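Local coordinates for HRDC domain-containing protein (Bifidobacterium adolescentis ATCC 15703, PDB 3CYM) that probably binds nucleic acid and acts as a 3'-5' exonuclease of the ribonuclease D type, although its function is uncharacterized, at residues D230-A235 with K269-N274; L257-S262 with S313-I318. All blocks are in the same frame, centred on the assembly; numbering follows the deposited sequence. Where two conformers were deposited one is given.

Contact 1: D230-A235 with K269-N274; sequences DRQALA and KRKPHN
Lys271 NZ is gripped from two sources: Asp230 OD2 takes it in a salt bridge of 2.7 Å, and the carbonyl oxygen of Ala268, in the helix just left behind, accepts from it as well. The contact lies in the all-helical HRDC domain, where the start of helix 231-250 meets the end of helix 261-270. Lys271 is the first residue beyond the latter helix to leave helical backbone angles, with positive phi, and its long chain spans the gap to the other helix. The ammonium comes to OD2 on the syn side, 24° out of the carboxylate plane. With CG anti to the backbone N (chi1 -172°), Asp230 also serves as N-cap: OD1 accepts weakly from Gln232 N and Ala233 N. Aspartate suits this place because one oxygen faces the opening helical turn while the other is given to the lysine; the positive charge and the helix N-terminus would both tend to favour its ionised form. Gln232 runs obliquely past the lysine, with NE2 3.6 Å from Lys271 CE, a contact with methylene rather than a polar bond. Both side chains also touch Leu323 of helix 312-323, which places the crossing beside a third helix. Ala233 is buried, and a small residue fits here, since the lysine passes close to the helix backbone. The Lys271 chain runs extended until it bends at chi4 (57°), which brings NZ to 4.1 Å from Ala233 CB.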
loop_
_atom_site.group_PDB
_atom_site.type_symbol
_atom_site.label_atom_id
_atom_site.label_comp_id
_atom_site.label_asym_id
_atom_site.label_seq_id
_atom_site.Cartn_x
_atom_site.Cartn_y
_atom_site.Cartn_z
ATOM N N ASP A 230 -12.690 28.807 0.340
ATOM C CA ASP A 230 -12.872 29.386 1.660
ATOM C C ASP A 230 -11.719 28.945 2.559
ATOM O O ASP A 230 -11.690 27.810 3.044
ATOM C CB ASP A 230 -14.234 28.931 2.208
ATOM C CG ASP A 230 -14.626 29.616 3.508
ATOM O OD1 ASP A 230 -13.821 30.384 4.082
ATOM O OD2 ASP A 230 -15.766 29.367 3.964
ATOM N N ARG A 231 -10.777 29.857 2.779
ATOM C CA ARG A 231 -9.563 29.551 3.540
ATOM C C ARG A 231 -9.806 29.394 5.044
ATOM O O ARG A 231 -9.052 28.686 5.713
ATOM C CB ARG A 231 -8.461 30.578 3.258
ATOM C CG ARG A 231 -8.271 30.857 1.766
ATOM C CD ARG A 231 -6.865 31.317 1.393
ATOM N NE ARG A 231 -6.419 32.471 2.169
ATOM C CZ ARG A 231 -5.265 32.535 2.829
ATOM N NH1 ARG A 231 -4.418 31.515 2.807
ATOM N NH2 ARG A 231 -4.954 33.632 3.507
ATOM N N GLN A 232 -10.854 30.036 5.567
ATOM C CA GLN A 232 -11.265 29.832 6.963
ATOM C C GLN A 232 -11.876 28.446 7.168
ATOM O O GLN A 232 -11.678 27.827 8.210
ATOM C CB GLN A 232 -12.233 30.917 7.451
ATOM C CG GLN A 232 -12.382 30.946 8.981
ATOM C CD GLN A 232 -13.261 32.066 9.499
ATOM O OE1 GLN A 232 -13.079 32.526 10.627
ATOM N NE2 GLN A 232 -14.217 32.512 8.687
ATOM N N ALA A 233 -12.611 27.969 6.166
ATOM C CA ALA A 233 -13.122 26.600 6.158
ATOM C C ALA A 233 -11.968 25.614 6.088
ATOM O O ALA A 233 -11.983 24.586 6.754
ATOM C CB ALA A 233 -14.067 26.389 4.994
ATOM N N LEU A 234 -10.958 25.956 5.297
ATOM C CA LEU A 234 -9.770 25.127 5.160
ATOM C C LEU A 234 -8.976 25.059 6.457
ATOM O O LEU A 234 -8.457 24.005 6.794
ATOM C CB LEU A 234 -8.912 25.599 3.985
ATOM C CG LEU A 234 -9.510 25.300 2.602
ATOM C CD1 LEU A 234 -8.723 25.985 1.483
ATOM C CD2 LEU A 234 -9.623 23.796 2.344
ATOM N N ALA A 235 -8.940 26.166 7.200
ATOM C CA ALA A 235 -8.359 26.197 8.548
ATOM C C ALA A 235 -9.115 25.290 9.525
ATOM O O ALA A 235 -8.510 24.686 10.405
ATOM C CB ALA A 235 -8.323 27.608 9.076
ATOM N N LYS A 269 -18.141 24.443 6.425
ATOM C CA LYS A 269 -19.118 25.261 5.709
ATOM C C LYS A 269 -19.901 26.148 6.673
ATOM O O LYS A 269 -19.948 27.364 6.509
ATOM C CB LYS A 269 -20.097 24.360 4.960
ATOM C CG LYS A 269 -19.616 23.854 3.615
ATOM C CD LYS A 269 -20.564 22.756 3.159
ATOM C CE LYS A 269 -20.538 22.560 1.657
ATOM N NZ LYS A 269 -19.187 22.134 1.215
ATOM N N ARG A 270 -20.470 25.528 7.703
ATOM C CA ARG A 270 -21.420 26.193 8.584
ATOM C C ARG A 270 -20.785 27.094 9.636
ATOM O O ARG A 270 -21.406 28.065 10.066
ATOM C CB ARG A 270 -22.307 25.160 9.268
ATOM C CG ARG A 270 -23.330 24.516 8.365
ATOM C CD ARG A 270 -24.679 24.584 9.053
ATOM N NE ARG A 270 -25.459 23.366 8.901
ATOM C CZ ARG A 270 -26.479 23.031 9.686
ATOM N NH1 ARG A 270 -26.842 23.812 10.693
ATOM N NH2 ARG A 270 -27.132 21.901 9.467
ATOM N N LYS A 271 -19.558 26.760 10.044
ATOM C CA LYS A 271 -18.819 27.479 11.098
ATOM C C LYS A 271 -19.641 27.800 12.370
ATOM O O LYS A 271 -19.967 28.967 12.615
ATOM C CB LYS A 271 -18.184 28.759 10.539
ATOM C CG LYS A 271 -17.539 28.596 9.170
ATOM C CD LYS A 271 -16.872 29.879 8.732
ATOM C CE LYS A 271 -16.003 29.657 7.516
ATOM N NZ LYS A 271 -16.790 29.083 6.403
ATOM N N PRO A 272 -19.978 26.768 13.176
ATOM C CA PRO A 272 -20.672 27.019 14.439
ATOM C C PRO A 272 -19.818 27.837 15.425
ATOM O O PRO A 272 -18.673 27.485 15.699
ATOM C CB PRO A 272 -20.936 25.608 14.978
ATOM C CG PRO A 272 -19.886 24.750 14.339
ATOM C CD PRO A 272 -19.714 25.330 12.971
ATOM N N HIS A 273 -20.369 28.936 15.924
ATOM C CA HIS A 273 -19.626 29.857 16.785
ATOM C C HIS A 273 -19.880 29.580 18.263
ATOM O O HIS A 273 -19.139 30.057 19.130
ATOM C CB HIS A 273 -19.989 31.312 16.464
ATOM C CG HIS A 273 -19.692 31.708 15.053
ATOM N ND1 HIS A 273 -20.665 31.769 14.077
ATOM C CD2 HIS A 273 -18.529 32.053 14.450
ATOM C CE1 HIS A 273 -20.114 32.142 12.934
ATOM N NE2 HIS A 273 -18.818 32.317 13.133
ATOM N N ASN A 274 -20.938 28.823 18.541
ATOM C CA ASN A 274 -21.284 28.461 19.907
ATOM C C ASN A 274 -21.789 27.025 20.039
ATOM O O ASN A 274 -21.837 26.291 19.056
ATOM C CB ASN A 274 -22.282 29.467 20.495
ATOM C CG ASN A 274 -23.540 29.611 19.672
ATOM O OD1 ASN A 274 -24.301 28.661 19.487
ATOM N ND2 ASN A 274 -23.789 30.823 19.200
#

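Contact 2: L257-S262 with S313-I318; sequences LLLSDS and SMWKNI
Trp315, on helix 312-323, meets Leu258 and Leu259, its indole reaching across to where helix 255-258 gives way to the short connection into helix 261-270; of the two leucines, Leu259 lies in that connection. The nearest CA atoms, those of Leu259 and Trp315, are 9.0 Å apart, so side chains bridge most of the gap, and a large flat one suits the task. The ring comes from the direction opposite to Leu259, whose CG stands anti to the backbone N (chi1 -176°) and so carries both methyls to the indole. The methyl CD2 of Leu259 sits over one face in a CH-pi contact, 3.7 Å from the centroid of the Trp315 six-membered ring and only 10° off its normal, while CD1 of Leu259 lies 4.1 Å from Trp315 NE1. Nearer the backbone, Leu259 CB is 3.8 Å from Trp315 CZ2. Leu258 adds a looser touch, its O lying oblique to the ring at 3.9 Å from Trp315 CZ2. Leu240 and Arg244 of helix 231-250 and Ile310 also pack against the indole. Arg244 donates to Leu259 O and pairs with Asp261, which probably helps to fix the backbone there. Replacing Trp315 with an alanine would probably open a gap beneath Leu259 CD2, leaving that methyl without its aromatic face. One residue on, Lys316 turns to Ala275 and Phe278 of helix 275-279, and Ile318 then packs on Ala239 and Arg243 of helix 231-250. Buried apolar packing, with a leucine methyl over an indole face as its CH-pi contact, thus joins helix 312-323 to Leu258 and Leu259 of the helical HRDC domain.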
loop_
_atom_site.group_PDB
_atom_site.type_symbol
_atom_site.label_atom_id
_atom_site.label_comp_id
_atom_site.label_asym_id
_atom_site.label_seq_id
_atom_site.Cartn_x
_atom_site.Cartn_y
_atom_site.Cartn_z
ATOM N N LEU A 257 -13.612 6.552 11.817
ATOM C CA LEU A 257 -14.531 5.987 12.796
ATOM C C LEU A 257 -14.792 6.981 13.928
ATOM O O LEU A 257 -15.838 6.940 14.577
ATOM C CB LEU A 257 -14.012 4.645 13.335
ATOM C CG LEU A 257 -14.191 3.429 12.417
ATOM C CD1 LEU A 257 -13.322 2.262 12.852
ATOM C CD2 LEU A 257 -15.653 3.010 12.374
ATOM N N LEU A 258 -13.841 7.884 14.150
ATOM C CA LEU A 258 -13.969 8.900 15.193
ATOM C C LEU A 258 -14.779 10.101 14.730
ATOM O O LEU A 258 -15.536 10.690 15.499
ATOM C CB LEU A 258 -12.586 9.359 15.650
ATOM C CG LEU A 258 -11.754 8.315 16.387
ATOM C CD1 LEU A 258 -10.558 8.996 17.027
ATOM C CD2 LEU A 258 -12.594 7.566 17.443
ATOM N N LEU A 259 -14.598 10.462 13.466
ATOM C CA LEU A 259 -15.248 11.618 12.877
ATOM C C LEU A 259 -15.219 11.441 11.360
ATOM O O LEU A 259 -14.162 11.180 10.768
ATOM C CB LEU A 259 -14.541 12.914 13.320
ATOM C CG LEU A 259 -15.092 14.278 12.894
ATOM C CD1 LEU A 259 -16.424 14.592 13.565
ATOM C CD2 LEU A 259 -14.072 15.357 13.202
ATOM N N SER A 260 -16.389 11.561 10.741
ATOM C CA SER A 260 -16.527 11.444 9.301
ATOM C C SER A 260 -15.992 12.677 8.575
ATOM O O SER A 260 -15.897 13.761 9.157
ATOM C CB SER A 260 -17.996 11.260 8.944
ATOM O OG SER A 260 -18.713 12.454 9.197
ATOM N N ASP A 261 -15.668 12.500 7.296
ATOM C CA ASP A 261 -15.284 13.598 6.413
ATOM C C ASP A 261 -16.460 14.525 6.107
ATOM O O ASP A 261 -16.275 15.732 5.999
ATOM C CB ASP A 261 -14.696 13.057 5.111
ATOM C CG ASP A 261 -13.286 12.509 5.279
ATOM O OD1 ASP A 261 -12.783 12.458 6.421
ATOM O OD2 ASP A 261 -12.669 12.132 4.258
ATOM N N SER A 262 -17.661 13.956 5.981
ATOM C CA SER A 262 -18.897 14.731 5.812
ATOM C C SER A 262 -19.104 15.724 6.938
ATOM O O SER A 262 -19.443 16.870 6.666
ATOM C CB SER A 262 -20.130 13.823 5.744
ATOM O OG SER A 262 -19.970 12.805 4.778
ATOM N N SER A 313 -17.972 17.621 22.316
ATOM C CA SER A 313 -17.355 18.811 22.904
ATOM C C SER A 313 -15.899 18.996 22.494
ATOM O O SER A 313 -15.414 20.122 22.423
ATOM C CB SER A 313 -17.435 18.767 24.434
ATOM O OG SER A 313 -18.772 18.864 24.888
ATOM N N MET A 314 -15.206 17.883 22.241
ATOM C CA MET A 314 -13.794 17.909 21.841
ATOM C C MET A 314 -13.618 18.492 20.445
ATOM O O MET A 314 -12.616 19.146 20.168
ATOM C CB MET A 314 -13.173 16.507 21.885
ATOM C CG MET A 314 -13.261 15.807 23.242
ATOM S SD MET A 314 -12.671 14.101 23.164
ATOM C CE MET A 314 -13.153 13.489 24.774
ATOM N N TRP A 315 -14.582 18.241 19.563
ATOM C CA TRP A 315 -14.552 18.826 18.231
ATOM C C TRP A 315 -14.975 20.286 18.281
ATOM O O TRP A 315 -14.425 21.100 17.559
ATOM C CB TRP A 315 -15.422 18.040 17.252
ATOM C CG TRP A 315 -15.159 16.557 17.264
ATOM C CD1 TRP A 315 -16.043 15.581 17.603
ATOM C CD2 TRP A 315 -13.931 15.889 16.933
ATOM N NE1 TRP A 315 -15.451 14.345 17.502
ATOM C CE2 TRP A 315 -14.155 14.504 17.092
ATOM C CE3 TRP A 315 -12.665 16.325 16.511
ATOM C CZ2 TRP A 315 -13.164 13.548 16.841
ATOM C CZ3 TRP A 315 -11.679 15.374 16.266
ATOM C CH2 TRP A 315 -11.936 14.002 16.437
ATOM N N LYS A 316 -15.927 20.600 19.157
ATOM C CA LYS A 316 -16.409 21.971 19.383
ATOM C C LYS A 316 -15.272 22.928 19.763
ATOM O O LYS A 316 -15.165 24.009 19.192
ATOM C CB LYS A 316 -17.512 21.960 20.449
ATOM C CG LYS A 316 -18.077 23.326 20.837
ATOM C CD LYS A 316 -19.446 23.202 21.525
ATOM C CE LYS A 316 -19.410 22.386 22.825
ATOM N NZ LYS A 316 -18.774 23.126 23.954
ATOM N N ASN A 317 -14.419 22.501 20.700
ATOM C CA ASN A 317 -13.217 23.240 21.117
ATOM C C ASN A 317 -12.229 23.484 19.976
ATOM O O ASN A 317 -11.573 24.520 19.921
ATOM C CB ASN A 317 -12.471 22.480 22.225
ATOM C CG ASN A 317 -13.236 22.419 23.542
ATOM O OD1 ASN A 317 -14.049 23.292 23.859
ATOM N ND2 ASN A 317 -12.955 21.378 24.332
ATOM N N ILE A 318 -12.108 22.508 19.083
ATOM C CA ILE A 318 -11.198 22.602 17.948
ATOM C C ILE A 318 -11.714 23.629 16.932
ATOM O O ILE A 318 -10.927 24.421 16.407
ATOM C CB ILE A 318 -10.948 21.194 17.316
ATOM C CG1 ILE A 318 -10.188 20.282 18.294
ATOM C CG2 ILE A 318 -10.212 21.284 15.986
ATOM C CD1 ILE A 318 -8.834 20.821 18.780
#

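Overall arrangement
Contacts 1 and 2 sit about 13 Å apart between centres, with nearest atoms about 5 Å apart and no direct touch. They share helix 261-270: contact 1 lies at its end, and the segment of contact 2 runs into its start, though the touching residues, Leu258 and Leu259, come just before it. Helix 231-250 connects them too, for its first turn forms contact 1 while Leu240 and Arg244 border the indole of contact 2. Helix 312-323 lies along both, through Trp315 in one and Leu323 beside the other. Contact 1, polar and partly buried, lies within the HRDC domain; contact 2, apolar and buried, joins that domain to helix 312-323. The sodium ligands Asp44, Glu46 and Asp172 lie in the exonuclease domain.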